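Uncharacterized protein AF_1514 (Archaeoglobus fulgidus DSM 4304, PDB 3C0F) is of unknown function but adopts a hot dog fold and belongs to a family built on a domain of unknown function. Local coordinates at residues K13-E18 with S73-E78; G34-V39 with F79-E84. One frame throughout, in Å; residues are numbered along the deposited sequence.

How the contacts relate
Contacts 1 and 2 share strand 77-84, which begins in the turn on which residues 13-18 rest in contact 1 and then runs beside strand 33-41 in contact 2. Their centres are about 16 Å apart, yet they touch where L17 CD1 packs on V39 CG2 at 3.9 Å and E78 O lies 3.6 Å from V39 CG2. Helix 17-23 connects them further: it starts in contact 1, and its A20 and E21 touch F79 of contact 2. Along the chain the segments of the two contacts alternate. The function is unknown, so neither contact can be tied to a site; contact 1 sets the start of helix 17-23 against the turn between strands 73-74 and 77-84, contact 2 pairs the two inner strands.

Contact 1. Residues K13-E18 with S73-E78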
loop_
_atom_site.group_PDB
_atom_site.type_symbol
_atom_site.label_atom_id
_atom_site.label_comp_id
_atom_site.label_asym_id
_atom_site.label_seq_id
_atom_site.Cartn_x
_atom_site.Cartn_y
_atom_site.Cartn_z
ATOM N N LYS A 13 5.577 6.194 12.163
ATOM C CA LYS A 13 6.004 5.520 13.383
ATOM C C LYS A 13 6.868 4.295 13.080
ATOM O O LYS A 13 6.810 3.734 11.980
ATOM C CB LYS A 13 4.796 5.129 14.244
ATOM C CG LYS A 13 3.945 3.989 13.695
ATOM C CD LYS A 13 2.903 3.562 14.713
ATOM C CE LYS A 13 2.045 2.427 14.193
ATOM N NZ LYS A 13 1.004 2.044 15.188
ATOM N N GLU A 14 7.672 3.899 14.061
ATOM C CA GLU A 14 8.452 2.670 13.971
ATOM C C GLU A 14 7.565 1.474 14.301
ATOM O O GLU A 14 6.709 1.553 15.190
ATOM C CB GLU A 14 9.658 2.717 14.911
ATOM C CG GLU A 14 10.731 3.737 14.523
ATOM C CD GLU A 14 11.624 3.280 13.371
ATOM O OE1 GLU A 14 11.460 2.144 12.874
ATOM O OE2 GLU A 14 12.505 4.068 12.965
ATOM N N VAL A 15 7.764 0.379 13.572
ATOM C CA VAL A 15 6.977 -0.837 13.767
ATOM C C VAL A 15 7.848 -2.046 14.097
ATOM O O VAL A 15 8.972 -2.175 13.598
ATOM C CB VAL A 15 6.067 -1.167 12.543
ATOM C CG1 VAL A 15 4.964 -0.124 12.391
ATOM C CG2 VAL A 15 6.885 -1.301 11.252
ATOM N N SER A 16 7.316 -2.919 14.946
ATOM C CA SER A 16 7.932 -4.207 15.237
ATOM C C SER A 16 7.527 -5.204 14.160
ATOM O O SER A 16 6.655 -4.914 13.335
ATOM C CB SER A 16 7.472 -4.712 16.604
ATOM O OG SER A 16 6.099 -5.069 16.565
ATOM N N LEU A 17 8.153 -6.378 14.169
ATOM C CA LEU A 17 7.793 -7.439 13.231
ATOM C C LEU A 17 6.317 -7.833 13.371
ATOM O O LEU A 17 5.611 -7.953 12.368
ATOM C CB LEU A 17 8.709 -8.657 13.405
ATOM C CG LEU A 17 8.346 -9.982 12.717
ATOM C CD1 LEU A 17 8.198 -9.845 11.198
ATOM C CD2 LEU A 17 9.375 -11.047 13.067
ATOM N N GLU A 18 5.864 -8.012 14.613
ATOM C CA GLU A 18 4.477 -8.386 14.904
ATOM C C GLU A 18 3.491 -7.324 14.406
ATOM O O GLU A 18 2.490 -7.649 13.766
ATOM C CB GLU A 18 4.284 -8.635 16.405
ATOM C CG GLU A 18 2.857 -9.020 16.806
ATOM C CD GLU A 18 2.720 -9.411 18.272
ATOM O OE1 GLU A 18 3.627 -9.109 19.077
ATOM O OE2 GLU A 18 1.689 -10.025 18.620
ATOM N N SER A 73 4.865 -4.516 1.611
ATOM C CA SER A 73 5.935 -3.971 2.442
ATOM C C SER A 73 5.361 -3.020 3.483
ATOM O O SER A 73 4.476 -2.216 3.178
ATOM C CB SER A 73 6.994 -3.258 1.591
ATOM O OG SER A 73 7.633 -4.164 0.704
ATOM N N VAL A 74 5.851 -3.137 4.713
ATOM C CA VAL A 74 5.484 -2.230 5.799
ATOM C C VAL A 74 6.788 -1.740 6.417
ATOM O O VAL A 74 7.509 -2.509 7.071
ATOM C CB VAL A 74 4.577 -2.919 6.860
ATOM C CG1 VAL A 74 4.164 -1.930 7.949
ATOM C CG2 VAL A 74 3.344 -3.542 6.200
ATOM N N ASN A 75 7.088 -0.461 6.192
ATOM C CA ASN A 75 8.407 0.108 6.491
ATOM C C ASN A 75 9.543 -0.823 6.025
ATOM O O ASN A 75 9.629 -1.126 4.832
ATOM C CB ASN A 75 8.514 0.513 7.972
ATOM C CG ASN A 75 7.589 1.674 8.329
ATOM O OD1 ASN A 75 6.830 2.165 7.488
ATOM N ND2 ASN A 75 7.648 2.115 9.586
ATOM N N GLN A 76 10.375 -1.303 6.952
ATOM C CA GLN A 76 11.533 -2.138 6.601
ATOM C C GLN A 76 11.206 -3.604 6.277
ATOM O O GLN A 76 12.086 -4.359 5.855
ATOM C CB GLN A 76 12.607 -2.077 7.699
ATOM C CG GLN A 76 12.237 -2.773 9.010
ATOM C CD GLN A 76 11.633 -1.834 10.040
ATOM O OE1 GLN A 76 10.843 -0.949 9.710
ATOM N NE2 GLN A 76 12.006 -2.028 11.302
ATOM N N PHE A 77 9.955 -4.005 6.490
ATOM C CA PHE A 77 9.551 -5.407 6.324
ATOM C C PHE A 77 8.890 -5.656 4.972
ATOM O O PHE A 77 8.139 -4.815 4.480
ATOM C CB PHE A 77 8.598 -5.830 7.448
ATOM C CG PHE A 77 9.188 -5.717 8.825
ATOM C CD1 PHE A 77 9.932 -6.765 9.365
ATOM C CD2 PHE A 77 8.997 -4.564 9.587
ATOM C CE1 PHE A 77 10.486 -6.667 10.643
ATOM C CE2 PHE A 77 9.547 -4.454 10.870
ATOM C CZ PHE A 77 10.295 -5.505 11.396
ATOM N N GLU A 78 9.183 -6.808 4.372
ATOM C CA GLU A 78 8.480 -7.250 3.164
ATOM C C GLU A 78 7.812 -8.586 3.441
ATOM O O GLU A 78 8.439 -9.505 3.975
ATOM C CB GLU A 78 9.412 -7.366 1.950
ATOM C CG GLU A 78 10.220 -6.113 1.634
ATOM C CD GLU A 78 11.587 -6.139 2.286
ATOM O OE1 GLU A 78 12.269 -7.179 2.180
ATOM O OE2 GLU A 78 11.980 -5.125 2.901
HETATM O O HOH W 1 9.606 0.845 11.281
HETATM O O HOH W 2 11.329 -0.427 13.716
#
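V15 and L17 meet N75 and F77 where the lead-in to helix 17-23 of this hot dog fold rests against a type II' beta turn, V74 to F77, which joins strands 73-74 and 77-84. N75 starts with CB 4.1 Å from V15 CG2. CG, anti to the carbonyl carbon (chi1 -67°), carries the amide toward residues 13-18: OD1 accepts from the backbone N of L11, while ND2 reaches K13 O at 3.0 Å in a weak bond, bent to 128° at the hydrogen. ND2 also donates to a water that accepts from V15 N and lies within bonding distance of E14 OE1 and Q76 OE1. A second water takes a bond from Q76 NE2 beside V15 O and E14 OE1, so the bent Q76 side chain joins residues 13-18 through solvent. V15 CG2 packs on F77 CE2 at 4.1 Å, and V15 O comes to the ring edge near its plane, 3.6 Å from CE2. S16 is the N-cap of the helix: its side chain caps a backbone N just past E18, while its own N donates to E19 OE1. Next in the chain, L17 crosses F77 at about a right angle: L17 CB lies 3.8 Å from F77 CE1, and L17 CA makes an off-centre CH-pi contact 4.1 Å from the ring centroid, 30° off the normal.

Contact 2. Residues G34-V39 with F79-E84; sequences GILLSV and FYFRIE
From G34 opposite I83 to V39 opposite F79 the two strands run antiparallel, 149° between their directions, interrupted by a classic beta bulge in which L37 and S38 both face Y80. At the bulge Y80 O accepts L37 N at 2.8 Å and, weakly, S38 N at 3.4 Å; the hydrogen-bonded pair I35 and R82 exchanges two further bonds. L36, V39, F79 and F81 share the face toward helix 17-23. L36 CG is anti to the backbone N (chi1 -177°), and CD1 beyond it sits over the centre of the F81 ring, 4.0 Å from its centroid, and at the edge of F79. V39 CG2 closes on F79 CE1 at 3.4 Å. On the other face helix 58-65 touches S38 and Y80, and S38 OG bonds W59 O. Here I35 CB lies over a face of the R82 guanidinium, whose NE and NH2 both bind E84 OE2, at 2.9 and 3.1 Å, with that oxygen in the guanidinium plane. I35 CG1 lies 3.7 Å from the same oxygen. An alanine in place of this glutamate would probably leave R82 NE and NH2 without their carboxylate and I35 CG1 without that cover. With NH1 held by R66 O as well, the guanidinium is gripped at all three nitrogens, which is likely to hold its rotation and to offset its charge with a carboxylate of the same strand.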
loop_
_atom_site.group_PDB
_atom_site.type_symbol
_atom_site.label_atom_id
_atom_site.label_comp_id
_atom_site.label_asym_id
_atom_site.label_seq_id
_atom_site.Cartn_x
_atom_site.Cartn_y
_atom_site.Cartn_z
ATOM N N GLY A 34 -5.302 -14.735 2.853
ATOM C CA GLY A 34 -3.875 -14.424 2.778
ATOM C C GLY A 34 -2.991 -15.477 3.419
ATOM O O GLY A 34 -2.890 -15.552 4.646
ATOM N N ILE A 35 -2.356 -16.294 2.583
ATOM C CA ILE A 35 -1.395 -17.287 3.054
ATOM C C ILE A 35 -0.007 -16.649 3.057
ATOM O O ILE A 35 0.593 -16.450 1.997
ATOM C CB ILE A 35 -1.385 -18.557 2.148
ATOM C CG1 ILE A 35 -2.813 -19.068 1.860
ATOM C CG2 ILE A 35 -0.451 -19.637 2.715
ATOM C CD1 ILE A 35 -3.640 -19.433 3.085
ATOM N N LEU A 36 0.494 -16.322 4.244
ATOM C CA LEU A 36 1.821 -15.719 4.365
ATOM C C LEU A 36 2.907 -16.761 4.121
ATOM O O LEU A 36 3.004 -17.757 4.844
ATOM C CB LEU A 36 2.012 -15.046 5.728
ATOM C CG LEU A 36 3.348 -14.316 5.938
ATOM C CD1 LEU A 36 3.601 -13.231 4.884
ATOM C CD2 LEU A 36 3.401 -13.726 7.334
ATOM N N LEU A 37 3.721 -16.517 3.098
ATOM C CA LEU A 37 4.750 -17.470 2.684
ATOM C C LEU A 37 6.130 -17.134 3.250
ATOM O O LEU A 37 6.844 -18.021 3.717
ATOM C CB LEU A 37 4.798 -17.578 1.155
ATOM C CG LEU A 37 3.538 -18.114 0.464
ATOM C CD1 LEU A 37 3.597 -17.839 -1.034
ATOM C CD2 LEU A 37 3.323 -19.600 0.736
ATOM N N SER A 38 6.503 -15.857 3.204
ATOM C CA SER A 38 7.814 -15.433 3.693
ATOM C C SER A 38 7.831 -13.981 4.165
ATOM O O SER A 38 6.975 -13.180 3.784
ATOM C CB SER A 38 8.891 -15.658 2.620
ATOM O OG SER A 38 8.710 -14.790 1.516
ATOM N N VAL A 39 8.814 -13.665 5.001
ATOM C CA VAL A 39 9.030 -12.306 5.490
ATOM C C VAL A 39 10.522 -11.989 5.454
ATOM O O VAL A 39 11.357 -12.877 5.638
ATOM C CB VAL A 39 8.456 -12.092 6.924
ATOM C CG1 VAL A 39 9.093 -13.046 7.927
ATOM C CG2 VAL A 39 8.638 -10.640 7.382
ATOM N N PHE A 79 6.535 -8.673 3.082
ATOM C CA PHE A 79 5.738 -9.875 3.295
ATOM C C PHE A 79 5.255 -10.402 1.954
ATOM O O PHE A 79 4.703 -9.655 1.151
ATOM C CB PHE A 79 4.530 -9.561 4.183
ATOM C CG PHE A 79 4.896 -9.074 5.556
ATOM C CD1 PHE A 79 5.071 -9.975 6.597
ATOM C CD2 PHE A 79 5.061 -7.712 5.807
ATOM C CE1 PHE A 79 5.414 -9.531 7.877
ATOM C CE2 PHE A 79 5.404 -7.257 7.084
ATOM C CZ PHE A 79 5.585 -8.169 8.116
ATOM N N TYR A 80 5.460 -11.693 1.720
ATOM C CA TYR A 80 5.037 -12.317 0.472
ATOM C C TYR A 80 3.876 -13.273 0.730
ATOM O O TYR A 80 4.019 -14.255 1.469
ATOM C CB TYR A 80 6.219 -13.026 -0.197
ATOM C CG TYR A 80 7.316 -12.077 -0.627
ATOM C CD1 TYR A 80 7.339 -11.548 -1.918
ATOM C CD2 TYR A 80 8.320 -11.689 0.262
ATOM C CE1 TYR A 80 8.342 -10.663 -2.316
ATOM C CE2 TYR A 80 9.325 -10.805 -0.123
ATOM C CZ TYR A 80 9.326 -10.296 -1.411
ATOM O OH TYR A 80 10.317 -9.424 -1.795
ATOM N N PHE A 81 2.732 -12.964 0.118
ATOM C CA PHE A 81 1.494 -13.725 0.290
ATOM C C PHE A 81 1.089 -14.475 -0.976
ATOM O O PHE A 81 1.294 -13.982 -2.090
ATOM C CB PHE A 81 0.327 -12.780 0.608
ATOM C CG PHE A 81 0.381 -12.146 1.969
ATOM C CD1 PHE A 81 -0.219 -12.765 3.064
ATOM C CD2 PHE A 81 0.979 -10.902 2.147
ATOM C CE1 PHE A 81 -0.193 -12.163 4.328
ATOM C CE2 PHE A 81 1.012 -10.294 3.405
ATOM C CZ PHE A 81 0.418 -10.925 4.497
ATOM N N ARG A 82 0.501 -15.657 -0.789
ATOM C CA ARG A 82 -0.381 -16.250 -1.792
ATOM C C ARG A 82 -1.821 -15.951 -1.369
ATOM O O ARG A 82 -2.316 -16.497 -0.380
ATOM C CB ARG A 82 -0.149 -17.761 -1.941
ATOM C CG ARG A 82 -1.063 -18.433 -2.991
ATOM C CD ARG A 82 -0.777 -19.927 -3.167
ATOM N NE ARG A 82 -1.136 -20.711 -1.984
ATOM C CZ ARG A 82 -0.263 -21.320 -1.181
ATOM N NH1 ARG A 82 1.041 -21.262 -1.428
ATOM N NH2 ARG A 82 -0.696 -22.004 -0.132
ATOM N N ILE A 83 -2.475 -15.053 -2.103
ATOM C CA ILE A 83 -3.874 -14.730 -1.852
ATOM C C ILE A 83 -4.737 -15.784 -2.537
ATOM O O ILE A 83 -4.710 -15.923 -3.763
ATOM C CB ILE A 83 -4.259 -13.307 -2.353
ATOM C CG1 ILE A 83 -3.331 -12.225 -1.765
ATOM C CG2 ILE A 83 -5.745 -13.008 -2.077
ATOM C CD1 ILE A 83 -3.374 -12.069 -0.236
ATOM N N GLU A 84 -5.471 -16.542 -1.730
ATOM C CA GLU A 84 -6.373 -17.567 -2.239
ATOM C C GLU A 84 -7.805 -17.054 -2.242
ATOM O O GLU A 84 -8.243 -16.393 -1.296
ATOM C CB GLU A 84 -6.254 -18.856 -1.419
ATOM C CG GLU A 84 -4.895 -19.547 -1.568
ATOM C CD GLU A 84 -4.776 -20.843 -0.779
ATOM O OE1 GLU A 84 -5.749 -21.247 -0.101
ATOM O OE2 GLU A 84 -3.693 -21.460 -0.842
#